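Local coordinates for protein MamA (Candidatus Magnetobacterium bavaricum, PDB 3VTX) that is a tetratricopeptide-repeat protein associated with magnetosomes, an all-helical scaffold of a kind that commonly mediates protein-protein interactions, at residues K30-D35 / V39-K44; K47-M50 / N56-I59; K64-D69 / E74-L79; A82-D87 / G114-S119; R98-N103 / D108-L113. One frame throughout, in Å; residues are numbered along the deposited sequence. Where two conformers were deposited one is given.

Contact 1: K30-D35 / V39-K44; sequences KVLKAD and VETLLK
Leu32 and Thr41 bury more surface than any other residues where helix 21-34 packs on helix 39-51, and Leu42 with Val31 completes the patch. The contact is a worked example of how two consecutive helices are held together by a few apolar branches, with no hydrogen bond running between them. Thr41 presents its methyl group rather than its hydroxyl to Leu32: with OG1 beside the backbone N (chi1 -56°), CG2 is left anti to that N and comes 3.7 Å from Leu32 CG, the two side chains lying alongside each other and pointing opposite ways. The same methyl lies 3.9 Å from Val31 CB, so it is seated over both neighbours on the facing helix. Beside it, the hydroxyl OG1 of Thr41 comes within 3.5 Å of Val31 CG1, while its polar need is met by Asn38 in the intervening turn. Leu32 spreads its two branches over Leu42, with CD1 3.8 Å from Leu42 CD2 and CD2 3.9 Å from Leu42 CG, the two side chains meeting at a slant.

Asn38 also bonds Asp35, the first residue to leave helical geometry, so one turn residue holds polar groups at both ends of the connection. Around the patch, Tyr8 of helix 5-18 covers Val31, Met9 touches Thr41 and Leu68 of helix 55-68 touches Leu42. The short helical segments run roughly antiparallel, at 143° with axes 9.9 Å apart, as consecutive helices joined by a tight turn do in the right-handed superhelix of a tetratricopeptide-repeat fold.

Contact 2: K47-M50 / N56-I59; sequences KTYM and NDAI
Tyr49 and Ala58 bring helix 39-51 and helix 55-68 close together, their CA atoms only 5.1 Å apart. The tight side is built on the small alanine: its CB lies 3.8 Å from Tyr49 CB and 3.4 Å from Met50 SD. The Met50 chain bends at both chi2 and chi3, and its CG and sulfur both come against that one methyl. Ile78 and Met85 of helix 73-85 touch Met50 as well. Equally close is Asp57 CB, which sits squarely over one face of the Tyr49 ring, 3.5 Å from the centroid and 10° off the normal, in a CH-pi contact.

Beyond that methylene, packing gives way to polar atoms and water. The carboxylate plane of Asp57 is tilted 25° from the ring. A water joins the two ends, 2.8 Å from Tyr49 OH and donating to Asp57 OD1 over 2.9 Å. Asn56 ND2 adds a weak bond to Asp57 OD2, and Lys29 is a weak second partner of the tyrosine hydroxyl.

Chemically, the aspartate is divided: its methylene packs on the aromatic face while its oxygens turn to water and, weakly, to Asn56, consistent with a charged residue at the partly exposed margin of the helix pair.

Contact 3: K64-D69 / E74-L79; sequences KFVVLD and EAYYIL
Val66 lies between two side chains of helix 73-85, with one branch turned to each. Its CG1 sits over a face of the Tyr76 ring, 4.0 Å from the centroid and displaced toward the rim, in a CH-pi contact; the nearest ring atom is CE1, at 3.8 Å. Its CG2 meets Leu79 CD2 at 3.9 Å. In both cases the side chains meet at a slant rather than end on.

Tyr76 starts out to the flank of the interface and comes back to it at its ring: with CG anti to the carbonyl carbon (chi1 -79°), the ring is carried across to Val66. Ala99 and Leu102 of helix 89-102 also touch the tyrosine. Phe65, for its part, meets the small Ala75, ring atom CE1 lying 3.5 Å from the methyl CB, while Val39 and Leu43 of helix 39-51 lean on the same phenylalanine. The interface is thus apolar throughout, with no hydrogen bond across it.

The local helix axes pass 10.5 Å apart at 147°. Such roughly antiparallel pairing of consecutive helices, here helix 55-68 with helix 73-85, is typical of the tetratricopeptide-repeat superhelix.

Contact 4: A82-D87 / G114-S119; sequences ANFMID and GLVYDS
In the packing between adjacent tetratricopeptide repeats, Phe84 of helix 73-85 meets Val116, Leu115 and Ser119 of helix 107-119; the two helices are separated in the chain by helix 89-102. Phe84 carries the contact. With CG anti to the backbone N (chi1 -177°), its ring is swung out to the neighbouring helix, where Val116 CG2 lies over one face. The methyl is 3.7 Å from the ring centroid, displaced somewhat toward the rim, a CH-pi contact whose closest pair is Val116 CG2 to Phe84 CG at 3.6 Å.

The outer ring atoms lie near the backbone of helix 107-119 and its side chains: Phe84 CE2 is 4.2 Å from Leu115 CB, the two side chains crossing at about a right angle. Phe84 CE1 lies 3.6 Å from Ser119 OG. That hydroxyl occupies the crowded position between backbone N and carbonyl carbon, from which it bonds back to Val116 O at 2.6 Å, and Lys89 is a further partner.

Just after Phe84 the helix ends in a Schellman motif, with Asp87 at positive phi (68°) and its N bonded to Phe84 O at 3.1 Å. Tyr130 of helix 123-136 and Ser146 of helix 141-153 touch Leu115 from beyond. Such packing of the first helices of adjacent repeats builds the tetratricopeptide-repeat superhelix, whose concave side such helices generally line.

Contact 5: R98-N103 / D108-L113; sequences RAIALN and DAYYKL
At a junction between successive tetratricopeptide repeats, Ile100 of helix 89-102 packs against Ala109, Tyr110 and Leu113 of helix 107-119. The local axes pass 9.5 Å apart at 150°, roughly antiparallel, and the interface is built on side chains without a hydrogen bond across it.

Ile100 buries more surface here than any other residue, and its branches spread over three residues, CD1 and CG2 sharing Tyr110. CG1 rests on the methyl of Ala109, 3.7 Å from CB, the small residue admitting the isoleucine close to the helix backbone. CD1 lies over one face of the Tyr110 ring, 4.0 Å from its centroid and shifted to the rim, a CH-pi contact; it also meets Leu113 CD2 at 3.8 Å, the side chains crossing roughly at right angles. Ala99 CB and Ala109 CB also approach, 4.2 Å apart.

Tyr110 begins out to one flank and bends in at its ring end; Ile136 and Thr133 of helix 123-136 touch it from the adjoining helix. Its hydroxyl is bonded to the backbone O of Thr104 in the turn between the helices, which anchors the ring's outer end to the turn. There Ile100 CG2 comes within 3.3 Å of Tyr110 OH and 3.4 Å of CZ.

How the contacts relate
From the N terminus, contact 1 closes the short turn between helix 21-34 and helix 39-51, contact 2 then joins helix 39-51 to helix 55-68, and contact 3 joins helix 55-68 to helix 73-85, each closing before the next opens. Contact 4 spans a longer loop, from helix 73-85 to helix 107-119, and contact 5 lies within that loop, tying helix 89-102 to helix 107-119. None cross. Contacts 1 and 2 share helix 39-51, 2 and 3 helix 55-68, 3 and 4 helix 73-85, 4 and 5 helix 107-119. Direct touches add to this: Phe65 meets Val39, Lys47 bridges Glu74, and Tyr77 packs on Ala109.

Contact 1: K30-D35 / V39-K44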
# COMPACT_ATOMS: atom_id res chain seq x y z
N LYS A 30 2.39 3.94 -25.71
CA LYS A 30 2.86 3.61 -27.07
C LYS A 30 3.32 2.12 -27.06
O LYS A 30 2.92 1.36 -27.96
CB LYS A 30 3.97 4.54 -27.47
CG LYS A 30 4.51 4.22 -28.95
CD LYS A 30 5.02 5.44 -29.69
CE LYS A 30 5.16 5.16 -31.23
NZ LYS A 30 3.83 4.63 -31.75
N VAL A 31 4.05 1.72 -26.03
CA VAL A 31 4.42 0.30 -25.85
C VAL A 31 3.19 -0.59 -25.92
O VAL A 31 3.16 -1.62 -26.63
CB VAL A 31 5.18 0.06 -24.59
CG1 VAL A 31 5.37 -1.48 -24.34
CG2 VAL A 31 6.47 0.77 -24.56
N LEU A 32 2.14 -0.20 -25.18
CA LEU A 32 0.95 -1.00 -25.00
C LEU A 32 0.04 -1.01 -26.21
O LEU A 32 -0.76 -1.93 -26.36
CB LEU A 32 0.18 -0.55 -23.74
CG LEU A 32 0.93 -0.84 -22.44
CD1 LEU A 32 0.25 -0.14 -21.18
CD2 LEU A 32 1.02 -2.39 -22.13
N LYS A 33 0.16 0.00 -27.08
CA LYS A 33 -0.59 0.03 -28.35
C LYS A 33 -0.16 -1.17 -29.22
O LYS A 33 -1.01 -1.81 -29.82
CB LYS A 33 -0.33 1.32 -29.19
CG LYS A 33 -0.84 2.67 -28.68
CD LYS A 33 -0.28 3.79 -29.65
CE LYS A 33 -0.58 5.26 -29.30
NZ LYS A 33 -0.27 5.75 -27.89
N ALA A 34 1.15 -1.42 -29.24
CA ALA A 34 1.82 -2.42 -30.05
C ALA A 34 1.84 -3.79 -29.39
O ALA A 34 1.77 -4.82 -30.09
CB ALA A 34 3.30 -1.94 -30.35
N ASP A 35 1.93 -3.80 -28.05
CA ASP A 35 2.16 -5.00 -27.25
C ASP A 35 1.30 -4.90 -26.00
O ASP A 35 1.83 -4.64 -24.92
CB ASP A 35 3.64 -5.05 -26.88
CG ASP A 35 4.07 -6.38 -26.18
OD1 ASP A 35 3.24 -7.33 -25.99
OD2 ASP A 35 5.26 -6.40 -25.78
N VAL A 39 3.29 -7.13 -19.50
CA VAL A 39 3.02 -6.97 -18.06
C VAL A 39 3.99 -6.00 -17.41
O VAL A 39 3.57 -5.25 -16.52
CB VAL A 39 2.95 -8.33 -17.30
CG1 VAL A 39 1.71 -9.13 -17.78
CG2 VAL A 39 4.23 -9.10 -17.46
N GLU A 40 5.25 -5.95 -17.85
CA GLU A 40 6.23 -5.08 -17.20
C GLU A 40 5.78 -3.59 -17.37
O GLU A 40 5.85 -2.77 -16.40
CB GLU A 40 7.58 -5.21 -17.86
CG GLU A 40 8.61 -4.34 -17.29
CD GLU A 40 10.04 -4.68 -17.68
OE1 GLU A 40 10.22 -5.44 -18.65
OE2 GLU A 40 10.96 -4.15 -16.99
N THR A 41 5.31 -3.29 -18.58
CA THR A 41 4.74 -1.96 -18.93
C THR A 41 3.44 -1.65 -18.22
O THR A 41 3.27 -0.52 -17.75
CB THR A 41 4.67 -1.76 -20.43
OG1 THR A 41 6.00 -1.96 -20.92
CG2 THR A 41 4.24 -0.24 -20.85
N LEU A 42 2.56 -2.61 -18.12
CA LEU A 42 1.31 -2.42 -17.38
C LEU A 42 1.58 -2.04 -15.94
O LEU A 42 0.97 -1.07 -15.43
CB LEU A 42 0.41 -3.64 -17.47
CG LEU A 42 -0.32 -3.83 -18.77
CD1 LEU A 42 -0.92 -5.29 -18.89
CD2 LEU A 42 -1.43 -2.77 -19.06
N LEU A 43 2.56 -2.67 -15.29
CA LEU A 43 2.87 -2.36 -13.90
C LEU A 43 3.51 -0.98 -13.81
O LEU A 43 3.22 -0.22 -12.93
CB LEU A 43 3.80 -3.43 -13.32
CG LEU A 43 4.12 -3.22 -11.87
CD1 LEU A 43 2.87 -3.10 -10.96
CD2 LEU A 43 5.04 -4.42 -11.41
N LYS A 44 4.42 -0.66 -14.72
CA LYS A 44 5.03 0.64 -14.71
C LYS A 44 4.04 1.76 -14.98
O LYS A 44 4.14 2.81 -14.26
CB LYS A 44 6.19 0.75 -15.73
CG LYS A 44 7.48 0.08 -15.24
CD LYS A 44 8.44 -0.12 -16.43
CE LYS A 44 9.84 -0.61 -15.89
NZ LYS A 44 10.79 -0.62 -17.01

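Contact 2: K47-M50 / N56-I59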
# COMPACT_ATOMS: atom_id res chain seq x y z
N LYS A 47 2.07 2.20 -11.82
CA LYS A 47 2.85 2.89 -10.80
C LYS A 47 2.99 4.41 -11.07
O LYS A 47 3.05 5.20 -10.11
CB LYS A 47 4.22 2.28 -10.68
CG LYS A 47 4.29 0.94 -10.06
CD LYS A 47 5.70 0.41 -10.07
CE LYS A 47 5.78 -0.89 -9.26
NZ LYS A 47 7.17 -1.53 -9.33
N THR A 48 3.10 4.77 -12.35
CA THR A 48 3.21 6.16 -12.76
C THR A 48 1.93 6.92 -12.39
O THR A 48 2.02 8.01 -11.86
CB THR A 48 3.54 6.33 -14.20
OG1 THR A 48 4.73 5.57 -14.51
CG2 THR A 48 3.73 7.80 -14.59
N TYR A 49 0.77 6.32 -12.66
CA TYR A 49 -0.45 6.95 -12.28
C TYR A 49 -0.55 7.05 -10.76
O TYR A 49 -1.10 7.99 -10.23
CB TYR A 49 -1.66 6.23 -12.92
CG TYR A 49 -1.98 6.65 -14.35
CD1 TYR A 49 -2.32 7.99 -14.65
CD2 TYR A 49 -2.00 5.72 -15.38
CE1 TYR A 49 -2.73 8.38 -15.89
CE2 TYR A 49 -2.34 6.12 -16.68
CZ TYR A 49 -2.68 7.45 -16.93
OH TYR A 49 -3.06 7.80 -18.19
N MET A 50 -0.04 6.07 -10.01
CA MET A 50 -0.08 6.17 -8.53
C MET A 50 0.81 7.32 -8.07
O MET A 50 0.41 8.02 -7.15
CB MET A 50 0.35 4.86 -7.87
CG MET A 50 -0.59 3.69 -8.12
SD MET A 50 -2.27 3.90 -7.55
CE MET A 50 -2.01 3.71 -5.71
N ASN A 56 -7.53 5.86 -9.88
CA ASN A 56 -8.54 5.33 -10.82
C ASN A 56 -7.95 4.89 -12.18
O ASN A 56 -8.30 3.83 -12.70
CB ASN A 56 -9.64 6.31 -11.02
CG ASN A 56 -9.42 7.25 -12.18
OD1 ASN A 56 -9.90 6.99 -13.31
ND2 ASN A 56 -8.60 8.34 -11.96
N ASP A 57 -7.01 5.66 -12.68
CA ASP A 57 -6.27 5.32 -13.91
C ASP A 57 -5.29 4.18 -13.70
O ASP A 57 -5.11 3.32 -14.54
CB ASP A 57 -5.59 6.61 -14.44
CG ASP A 57 -6.56 7.52 -15.17
OD1 ASP A 57 -7.11 7.10 -16.20
OD2 ASP A 57 -6.79 8.63 -14.68
N ALA A 58 -4.62 4.16 -12.53
CA ALA A 58 -3.73 3.09 -12.24
C ALA A 58 -4.44 1.75 -12.29
O ALA A 58 -3.91 0.78 -12.86
CB ALA A 58 -3.02 3.32 -10.86
N ILE A 59 -5.60 1.68 -11.68
CA ILE A 59 -6.39 0.44 -11.57
C ILE A 59 -6.72 -0.12 -12.99
O ILE A 59 -6.71 -1.34 -13.21
CB ILE A 59 -7.67 0.69 -10.72
CG1 ILE A 59 -7.30 0.86 -9.24
CG2 ILE A 59 -8.74 -0.50 -10.90
CD1 ILE A 59 -8.49 1.44 -8.44
O HOH W 1 -5.48 6.49 -18.47

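Contact 3: K64-D69 / E74-L79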
# COMPACT_ATOMS: atom_id res chain seq x y z
N LYS A 64 -5.69 -5.17 -15.80
CA LYS A 64 -5.18 -5.89 -16.99
C LYS A 64 -3.96 -6.73 -16.62
O LYS A 64 -3.87 -7.89 -17.02
CB LYS A 64 -4.84 -4.95 -18.12
CG LYS A 64 -6.01 -4.25 -18.69
CD LYS A 64 -5.49 -3.23 -19.72
CE LYS A 64 -6.54 -2.25 -20.28
NZ LYS A 64 -7.80 -2.99 -20.50
N PHE A 65 -3.05 -6.18 -15.80
CA PHE A 65 -1.90 -6.91 -15.35
C PHE A 65 -2.33 -8.24 -14.66
O PHE A 65 -1.74 -9.29 -14.92
CB PHE A 65 -1.07 -6.07 -14.38
CG PHE A 65 0.15 -6.74 -13.83
CD1 PHE A 65 0.05 -7.69 -12.81
CD2 PHE A 65 1.38 -6.41 -14.29
CE1 PHE A 65 1.23 -8.28 -12.31
CE2 PHE A 65 2.55 -7.03 -13.84
CZ PHE A 65 2.45 -7.96 -12.81
N VAL A 66 -3.26 -8.16 -13.72
CA VAL A 66 -3.54 -9.34 -12.90
C VAL A 66 -4.32 -10.39 -13.69
O VAL A 66 -4.33 -11.57 -13.30
CB VAL A 66 -4.18 -9.02 -11.50
CG1 VAL A 66 -3.17 -8.23 -10.66
CG2 VAL A 66 -5.55 -8.32 -11.55
N VAL A 67 -5.01 -9.99 -14.75
CA VAL A 67 -5.59 -10.95 -15.71
C VAL A 67 -4.50 -11.81 -16.32
O VAL A 67 -4.70 -13.05 -16.58
CB VAL A 67 -6.42 -10.26 -16.82
CG1 VAL A 67 -6.63 -11.22 -18.07
CG2 VAL A 67 -7.73 -9.82 -16.23
N LEU A 68 -3.36 -11.21 -16.56
CA LEU A 68 -2.29 -11.85 -17.27
C LEU A 68 -1.28 -12.45 -16.33
O LEU A 68 -0.64 -13.40 -16.72
CB LEU A 68 -1.54 -10.86 -18.19
CG LEU A 68 -2.29 -10.30 -19.34
CD1 LEU A 68 -1.71 -8.90 -19.80
CD2 LEU A 68 -2.25 -11.35 -20.43
N ASP A 69 -1.18 -11.95 -15.08
CA ASP A 69 -0.15 -12.36 -14.13
C ASP A 69 -0.68 -12.32 -12.71
O ASP A 69 -0.90 -11.26 -12.17
CB ASP A 69 1.06 -11.49 -14.29
CG ASP A 69 2.29 -11.98 -13.49
OD1 ASP A 69 2.11 -12.66 -12.43
OD2 ASP A 69 3.44 -11.59 -13.85
N GLU A 74 3.35 -7.44 -5.12
CA GLU A 74 3.39 -5.96 -5.24
C GLU A 74 2.24 -5.45 -6.08
O GLU A 74 1.59 -4.48 -5.72
CB GLU A 74 4.72 -5.48 -5.81
CG GLU A 74 4.84 -3.96 -5.87
CD GLU A 74 6.09 -3.38 -6.55
OE1 GLU A 74 6.47 -3.82 -7.66
OE2 GLU A 74 6.56 -2.33 -6.02
N ALA A 75 2.01 -6.08 -7.23
CA ALA A 75 0.89 -5.65 -8.06
C ALA A 75 -0.45 -5.69 -7.32
O ALA A 75 -1.24 -4.77 -7.43
CB ALA A 75 0.83 -6.46 -9.34
N TYR A 76 -0.71 -6.79 -6.61
CA TYR A 76 -1.88 -6.91 -5.79
C TYR A 76 -1.93 -5.85 -4.68
O TYR A 76 -3.03 -5.35 -4.37
CB TYR A 76 -2.04 -8.34 -5.28
CG TYR A 76 -2.62 -9.31 -6.29
CD1 TYR A 76 -3.92 -9.18 -6.72
CD2 TYR A 76 -1.86 -10.39 -6.79
CE1 TYR A 76 -4.45 -10.07 -7.65
CE2 TYR A 76 -2.40 -11.29 -7.69
CZ TYR A 76 -3.67 -11.14 -8.10
OH TYR A 76 -4.25 -12.06 -8.99
N TYR A 77 -0.79 -5.58 -4.06
CA TYR A 77 -0.73 -4.59 -3.01
C TYR A 77 -1.13 -3.23 -3.59
O TYR A 77 -1.84 -2.47 -2.95
CB TYR A 77 0.70 -4.53 -2.40
CG TYR A 77 0.89 -3.32 -1.47
CD1 TYR A 77 0.22 -3.24 -0.21
CD2 TYR A 77 1.67 -2.24 -1.87
CE1 TYR A 77 0.41 -2.14 0.57
CE2 TYR A 77 1.84 -1.09 -1.05
CZ TYR A 77 1.17 -1.09 0.14
OH TYR A 77 1.27 0.00 0.99
N ILE A 78 -0.58 -2.88 -4.75
CA ILE A 78 -0.83 -1.58 -5.34
C ILE A 78 -2.27 -1.52 -5.78
O ILE A 78 -2.95 -0.54 -5.50
CB ILE A 78 0.12 -1.23 -6.48
CG1 ILE A 78 1.59 -1.22 -5.99
CG2 ILE A 78 -0.34 0.12 -7.10
CD1 ILE A 78 2.68 -1.15 -7.13
N LEU A 79 -2.77 -2.59 -6.37
CA LEU A 79 -4.17 -2.68 -6.80
C LEU A 79 -5.08 -2.55 -5.60
O LEU A 79 -6.04 -1.83 -5.61
CB LEU A 79 -4.44 -4.02 -7.49
CG LEU A 79 -5.92 -4.31 -7.93
CD1 LEU A 79 -6.46 -3.15 -8.79
CD2 LEU A 79 -6.04 -5.69 -8.69

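Contact 4: A82-D87 / G114-S119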
# COMPACT_ATOMS: atom_id res chain seq x y z
N ALA A 82 -4.93 1.02 -4.16
CA ALA A 82 -5.66 1.91 -5.06
C ALA A 82 -7.17 1.79 -4.90
O ALA A 82 -7.93 2.79 -4.94
CB ALA A 82 -5.27 1.59 -6.55
N ASN A 83 -7.63 0.56 -4.76
CA ASN A 83 -9.05 0.29 -4.57
C ASN A 83 -9.53 0.93 -3.28
O ASN A 83 -10.63 1.50 -3.24
CB ASN A 83 -9.27 -1.24 -4.63
CG ASN A 83 -9.45 -1.74 -6.04
OD1 ASN A 83 -10.29 -1.19 -6.79
ND2 ASN A 83 -8.96 -2.93 -6.27
N PHE A 84 -8.71 0.91 -2.23
CA PHE A 84 -9.10 1.60 -0.99
C PHE A 84 -9.19 3.11 -1.26
O PHE A 84 -10.11 3.77 -0.81
CB PHE A 84 -8.10 1.32 0.08
CG PHE A 84 -8.39 1.89 1.45
CD1 PHE A 84 -9.66 1.88 2.01
CD2 PHE A 84 -7.30 2.27 2.26
CE1 PHE A 84 -9.84 2.32 3.28
CE2 PHE A 84 -7.53 2.74 3.54
CZ PHE A 84 -8.78 2.74 4.03
N MET A 85 -8.27 3.65 -2.06
CA MET A 85 -8.30 5.10 -2.37
C MET A 85 -9.55 5.51 -3.11
O MET A 85 -9.99 6.67 -2.98
CB MET A 85 -7.05 5.52 -3.18
CG MET A 85 -5.77 5.40 -2.39
SD MET A 85 -4.39 5.79 -3.43
CE MET A 85 -3.06 4.84 -2.68
N ILE A 86 -10.12 4.65 -3.90
CA ILE A 86 -11.29 4.96 -4.71
C ILE A 86 -12.60 4.43 -4.08
O ILE A 86 -13.64 4.41 -4.74
CB ILE A 86 -11.15 4.51 -6.15
CG1 ILE A 86 -11.19 3.00 -6.31
CG2 ILE A 86 -9.91 5.19 -6.85
CD1 ILE A 86 -11.73 2.55 -7.72
N ASP A 87 -12.49 4.03 -2.80
CA ASP A 87 -13.68 3.63 -2.01
C ASP A 87 -14.30 2.34 -2.51
O ASP A 87 -15.56 2.21 -2.56
CB ASP A 87 -14.73 4.76 -2.06
CG ASP A 87 -15.58 4.77 -0.85
OD1 ASP A 87 -15.05 4.33 0.19
OD2 ASP A 87 -16.76 5.21 -0.94
N GLY A 114 -5.48 -3.93 7.42
CA GLY A 114 -6.01 -3.51 8.70
C GLY A 114 -6.72 -2.14 8.66
O GLY A 114 -7.84 -1.98 9.21
N LEU A 115 -6.13 -1.20 7.91
CA LEU A 115 -6.71 0.12 7.73
C LEU A 115 -8.06 -0.04 7.03
O LEU A 115 -9.07 0.63 7.43
CB LEU A 115 -5.83 1.04 6.93
CG LEU A 115 -4.55 1.46 7.66
CD1 LEU A 115 -3.74 2.35 6.68
CD2 LEU A 115 -4.77 2.23 9.03
N VAL A 116 -8.12 -0.85 6.01
CA VAL A 116 -9.37 -1.06 5.27
C VAL A 116 -10.45 -1.67 6.24
O VAL A 116 -11.58 -1.10 6.33
CB VAL A 116 -9.19 -1.92 4.05
CG1 VAL A 116 -10.56 -2.13 3.30
CG2 VAL A 116 -8.23 -1.32 3.07
N TYR A 117 -10.12 -2.72 6.95
CA TYR A 117 -11.06 -3.35 7.89
C TYR A 117 -11.53 -2.40 8.95
O TYR A 117 -12.72 -2.25 9.19
CB TYR A 117 -10.44 -4.52 8.56
CG TYR A 117 -10.45 -5.81 7.73
CD1 TYR A 117 -11.59 -6.27 7.05
CD2 TYR A 117 -9.33 -6.63 7.77
CE1 TYR A 117 -11.54 -7.49 6.35
CE2 TYR A 117 -9.30 -7.84 7.07
CZ TYR A 117 -10.40 -8.24 6.40
OH TYR A 117 -10.32 -9.45 5.75
N ASP A 118 -10.63 -1.58 9.47
CA ASP A 118 -11.06 -0.70 10.54
C ASP A 118 -12.02 0.36 9.98
O ASP A 118 -12.97 0.76 10.69
CB ASP A 118 -9.91 -0.01 11.23
CG ASP A 118 -10.28 0.47 12.69
OD1 ASP A 118 -10.83 -0.34 13.43
OD2 ASP A 118 -10.04 1.70 12.95
N SER A 119 -11.79 0.77 8.75
CA SER A 119 -12.64 1.76 8.11
C SER A 119 -14.04 1.27 7.91
O SER A 119 -14.93 2.11 7.72
CB SER A 119 -12.12 2.30 6.79
OG SER A 119 -12.31 1.35 5.75

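Contact 5: R98-N103 / D108-L113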
# COMPACT_ATOMS: atom_id res chain seq x y z
N ARG A 98 -4.81 -11.33 -1.58
CA ARG A 98 -3.99 -11.97 -2.57
C ARG A 98 -2.56 -11.63 -2.44
O ARG A 98 -1.72 -12.50 -2.60
CB ARG A 98 -4.49 -11.78 -3.98
CG ARG A 98 -5.80 -12.57 -4.22
CD ARG A 98 -6.23 -12.69 -5.68
NE ARG A 98 -7.49 -11.98 -5.92
CZ ARG A 98 -8.72 -12.46 -5.76
NH1 ARG A 98 -8.94 -13.71 -5.36
NH2 ARG A 98 -9.75 -11.67 -6.03
N ALA A 99 -2.24 -10.37 -2.12
CA ALA A 99 -0.85 -9.97 -1.91
C ALA A 99 -0.20 -10.74 -0.77
O ALA A 99 0.99 -11.16 -0.81
CB ALA A 99 -0.77 -8.45 -1.60
N ILE A 100 -0.95 -10.85 0.30
CA ILE A 100 -0.48 -11.48 1.52
C ILE A 100 -0.33 -13.00 1.27
O ILE A 100 0.53 -13.66 1.85
CB ILE A 100 -1.48 -11.22 2.66
CG1 ILE A 100 -1.27 -9.77 3.12
CG2 ILE A 100 -1.29 -12.22 3.84
CD1 ILE A 100 -2.48 -9.28 3.91
N ALA A 101 -1.25 -13.56 0.51
CA ALA A 101 -1.19 -15.03 0.23
C ALA A 101 0.09 -15.26 -0.54
O ALA A 101 0.79 -16.26 -0.29
CB ALA A 101 -2.44 -15.51 -0.56
N LEU A 102 0.44 -14.35 -1.44
CA LEU A 102 1.65 -14.44 -2.20
C LEU A 102 2.91 -14.09 -1.44
O LEU A 102 3.98 -14.45 -1.87
CB LEU A 102 1.61 -13.62 -3.49
CG LEU A 102 0.58 -14.06 -4.54
CD1 LEU A 102 0.36 -12.93 -5.51
CD2 LEU A 102 1.02 -15.31 -5.30
N ASN A 103 2.81 -13.32 -0.34
CA ASN A 103 3.97 -12.96 0.46
C ASN A 103 3.44 -12.81 1.89
O ASN A 103 2.90 -11.75 2.28
CB ASN A 103 4.69 -11.69 -0.06
CG ASN A 103 5.86 -11.19 0.90
OD1 ASN A 103 6.12 -11.80 1.93
ND2 ASN A 103 6.50 -10.06 0.52
N ASP A 108 3.51 -4.12 4.69
CA ASP A 108 2.70 -3.03 4.15
C ASP A 108 1.29 -3.45 3.79
O ASP A 108 0.33 -2.67 4.00
CB ASP A 108 3.37 -2.39 2.96
CG ASP A 108 4.39 -1.30 3.38
OD1 ASP A 108 4.02 -0.20 3.94
OD2 ASP A 108 5.55 -1.54 3.04
N ALA A 109 1.17 -4.66 3.28
CA ALA A 109 -0.10 -5.21 2.91
C ALA A 109 -0.95 -5.51 4.10
O ALA A 109 -2.16 -5.26 4.05
CB ALA A 109 0.11 -6.50 2.06
N TYR A 110 -0.37 -6.08 5.17
CA TYR A 110 -1.16 -6.39 6.34
C TYR A 110 -1.63 -5.04 6.96
O TYR A 110 -2.77 -4.96 7.43
CB TYR A 110 -0.39 -7.08 7.42
CG TYR A 110 -0.19 -8.57 7.19
CD1 TYR A 110 1.04 -9.03 6.80
CD2 TYR A 110 -1.21 -9.47 7.35
CE1 TYR A 110 1.25 -10.41 6.60
CE2 TYR A 110 -1.02 -10.87 7.15
CZ TYR A 110 0.24 -11.29 6.75
OH TYR A 110 0.50 -12.69 6.61
N TYR A 111 -0.76 -4.04 6.99
CA TYR A 111 -1.12 -2.72 7.59
C TYR A 111 -2.27 -2.09 6.81
O TYR A 111 -3.30 -1.73 7.38
CB TYR A 111 0.04 -1.78 7.76
CG TYR A 111 -0.29 -0.56 8.57
CD1 TYR A 111 -0.79 -0.73 9.85
CD2 TYR A 111 -0.22 0.69 8.06
CE1 TYR A 111 -1.16 0.37 10.63
CE2 TYR A 111 -0.62 1.81 8.82
CZ TYR A 111 -1.07 1.61 10.10
OH TYR A 111 -1.43 2.73 10.83
N LYS A 112 -2.15 -2.05 5.50
CA LYS A 112 -3.22 -1.51 4.66
C LYS A 112 -4.53 -2.29 4.84
O LYS A 112 -5.64 -1.69 4.91
CB LYS A 112 -2.84 -1.49 3.16
CG LYS A 112 -1.85 -0.42 2.71
CD LYS A 112 -2.37 1.03 2.55
CE LYS A 112 -1.60 1.76 1.40
NZ LYS A 112 -1.99 3.21 1.33
N LEU A 113 -4.46 -3.63 4.93
CA LEU A 113 -5.62 -4.47 5.10
C LEU A 113 -6.29 -4.14 6.40
O LEU A 113 -7.50 -4.01 6.47
CB LEU A 113 -5.20 -5.99 5.09
CG LEU A 113 -6.38 -6.90 5.32
CD1 LEU A 113 -7.44 -6.88 4.12
CD2 LEU A 113 -5.77 -8.36 5.50